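Local coordinates for protein thioredoxin reductase (Clostridium acetobutylicum ATCC 824, PDB 6GNA) that probably reduces thioredoxin through its bound FAD and redox-active disulfide, drawing electrons from ferredoxin instead of a pyridine nucleotide, at residues K145-V150 with G216-K221. Numbering follows the deposited sequence.
Sequences KIVTIV and GVFVLK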
loop_
_atom_site.group_PDB
_atom_site.type_symbol
_atom_site.label_atom_id
_atom_site.label_comp_id
_atom_site.label_asym_id
_atom_site.label_seq_id
_atom_site.Cartn_x
_atom_site.Cartn_y
_atom_site.Cartn_z
ATOM N N LYS A 145 -8.625 6.927 -46.371
ATOM C CA LYS A 145 -7.661 5.838 -46.289
ATOM C C LYS A 145 -8.307 4.612 -45.648
ATOM O O LYS A 145 -9.446 4.651 -45.175
ATOM C CB LYS A 145 -6.405 6.283 -45.517
ATOM C CG LYS A 145 -5.660 7.458 -46.177
ATOM C CD LYS A 145 -4.292 7.708 -45.554
ATOM C CE LYS A 145 -3.497 8.755 -46.336
ATOM N NZ LYS A 145 -2.229 9.124 -45.646
ATOM N N ILE A 146 -7.571 3.504 -45.651
ATOM C CA ILE A 146 -8.047 2.245 -45.091
ATOM C C ILE A 146 -7.566 2.145 -43.652
ATOM O O ILE A 146 -6.376 2.337 -43.373
ATOM C CB ILE A 146 -7.536 1.052 -45.913
ATOM C CG1 ILE A 146 -7.988 1.173 -47.376
ATOM C CG2 ILE A 146 -8.007 -0.262 -45.299
ATOM C CD1 ILE A 146 -7.303 0.198 -48.297
ATOM N N VAL A 147 -8.477 1.821 -42.741
ATOM C CA VAL A 147 -8.165 1.735 -41.317
ATOM C C VAL A 147 -8.611 0.383 -40.777
ATOM O O VAL A 147 -9.740 -0.060 -41.039
ATOM C CB VAL A 147 -8.829 2.874 -40.520
ATOM C CG1 VAL A 147 -8.599 2.698 -39.021
ATOM C CG2 VAL A 147 -8.291 4.218 -40.985
ATOM N N THR A 148 -7.737 -0.256 -40.006
ATOM C CA THR A 148 -8.035 -1.494 -39.307
ATOM C C THR A 148 -7.961 -1.222 -37.813
ATOM O O THR A 148 -6.959 -0.688 -37.318
ATOM C CB THR A 148 -7.044 -2.584 -39.703
ATOM O OG1 THR A 148 -7.171 -2.836 -41.105
ATOM C CG2 THR A 148 -7.347 -3.870 -38.969
ATOM N N ILE A 149 -9.017 -1.578 -37.103
ATOM C CA ILE A 149 -9.062 -1.453 -35.651
ATOM C C ILE A 149 -9.045 -2.844 -35.048
ATOM O O ILE A 149 -9.924 -3.667 -35.341
ATOM C CB ILE A 149 -10.298 -0.676 -35.187
ATOM C CG1 ILE A 149 -10.138 0.788 -35.587
ATOM C CG2 ILE A 149 -10.493 -0.810 -33.677
ATOM C CD1 ILE A 149 -11.396 1.569 -35.446
ATOM N N VAL A 150 -8.062 -3.085 -34.188
ATOM C CA VAL A 150 -7.972 -4.300 -33.385
ATOM C C VAL A 150 -8.534 -3.919 -32.018
ATOM O O VAL A 150 -7.908 -3.191 -31.246
ATOM C CB VAL A 150 -6.539 -4.829 -33.323
ATOM C CG1 VAL A 150 -6.505 -6.154 -32.610
ATOM C CG2 VAL A 150 -5.978 -4.982 -34.729
ATOM N N GLY A 216 -3.740 2.327 -41.759
ATOM C CA GLY A 216 -3.574 2.468 -40.328
ATOM C C GLY A 216 -4.009 1.206 -39.617
ATOM O O GLY A 216 -4.899 0.489 -40.070
ATOM N N VAL A 217 -3.348 0.930 -38.497
ATOM C CA VAL A 217 -3.764 -0.105 -37.561
ATOM C C VAL A 217 -3.839 0.543 -36.193
ATOM O O VAL A 217 -2.826 1.048 -35.686
ATOM C CB VAL A 217 -2.807 -1.310 -37.526
ATOM C CG1 VAL A 217 -3.230 -2.298 -36.419
ATOM C CG2 VAL A 217 -2.766 -2.000 -38.892
ATOM N N PHE A 218 -5.023 0.539 -35.600
ATOM C CA PHE A 218 -5.211 1.033 -34.246
ATOM C C PHE A 218 -5.455 -0.122 -33.294
ATOM O O PHE A 218 -6.369 -0.934 -33.493
ATOM C CB PHE A 218 -6.336 2.062 -34.175
ATOM C CG PHE A 218 -6.011 3.325 -34.909
ATOM C CD1 PHE A 218 -5.207 4.285 -34.325
ATOM C CD2 PHE A 218 -6.474 3.536 -36.199
ATOM C CE1 PHE A 218 -4.878 5.452 -35.009
ATOM C CE2 PHE A 218 -6.146 4.700 -36.896
ATOM C CZ PHE A 218 -5.346 5.658 -36.299
ATOM N N VAL A 219 -4.659 -0.163 -32.230
ATOM C CA VAL A 219 -4.730 -1.193 -31.212
ATOM C C VAL A 219 -5.423 -0.551 -30.016
ATOM O O VAL A 219 -4.841 0.318 -29.356
ATOM C CB VAL A 219 -3.311 -1.673 -30.877
ATOM C CG1 VAL A 219 -3.308 -2.559 -29.661
ATOM C CG2 VAL A 219 -2.706 -2.380 -32.096
ATOM N N LEU A 220 -6.681 -0.930 -29.762
ATOM C CA LEU A 220 -7.548 -0.214 -28.816
ATOM C C LEU A 220 -7.861 -1.084 -27.605
ATOM O O LEU A 220 -8.727 -1.965 -27.653
ATOM C CB LEU A 220 -8.819 0.281 -29.488
ATOM C CG LEU A 220 -8.623 1.235 -30.673
ATOM C CD1 LEU A 220 -9.994 1.772 -31.075
ATOM C CD2 LEU A 220 -7.646 2.368 -30.336
ATOM N N LYS A 221 -7.209 -0.764 -26.505
ATOM C CA LYS A 221 -7.352 -1.460 -25.242
ATOM C C LYS A 221 -7.960 -0.478 -24.234
ATOM O O LYS A 221 -8.320 0.652 -24.576
ATOM C CB LYS A 221 -5.984 -2.022 -24.827
ATOM C CG LYS A 221 -5.455 -3.071 -25.808
ATOM C CD LYS A 221 -4.086 -3.653 -25.435
ATOM C CE LYS A 221 -3.565 -4.569 -26.537
ATOM N NZ LYS A 221 -2.249 -5.224 -26.258
#
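G216 N donates to I146 O (3.1 Å), the first of five backbone hydrogen bonds that zip strands 146-150 and 216-220 together in parallel. T148 and V150 on one strand, G216 and F218 on the other, each use both N-H and C=O across this seam: T148 N reaches G216 O at 2.9 Å, F218 N returns to T148 O, V150 N to F218 O at 2.8 Å, and L220 N closes the series on V150 O with an N-H...O angle of 174°. V217 CA also lies 3.3 Å from T148 O, a CA-H...O contact.

On the face bearing V147, I149 and F218, the V147 methyl CG1 meets the F218 ring at its edge, in plane, 3.6 Å from CD2. That methyl lies anti to the backbone N (chi1 175°), which swings it forward along the strand to the ring. Further on, I149 CG2 touches L220 CD1 at 3.7 Å. The other face carries T148, V150, V217 and V219; here V150 CG2 and V217 CG1 meet more loosely, at 4.2 Å. The T148 hydroxyl is hydrogen-bonded to T214, whose own hydroxyl also reaches G216 O.

Both strands belong to the parallel sheet of the second, Rossmann-like domain, the counterpart of the pyridine-nucleotide domain in relatives, it seems. Strand 146-151, helix 155-163 and strand 169-174 form a beta-alpha-beta unit, with 216-220 on the other edge of 146-151. Y142 packs edge-to-face with F218, helix 135-138, which includes C137 of the C134-C137 disulfide, meets I149 and F218 through A135 and F218 also through D138, and helix 155-163 packs on I149 and L220.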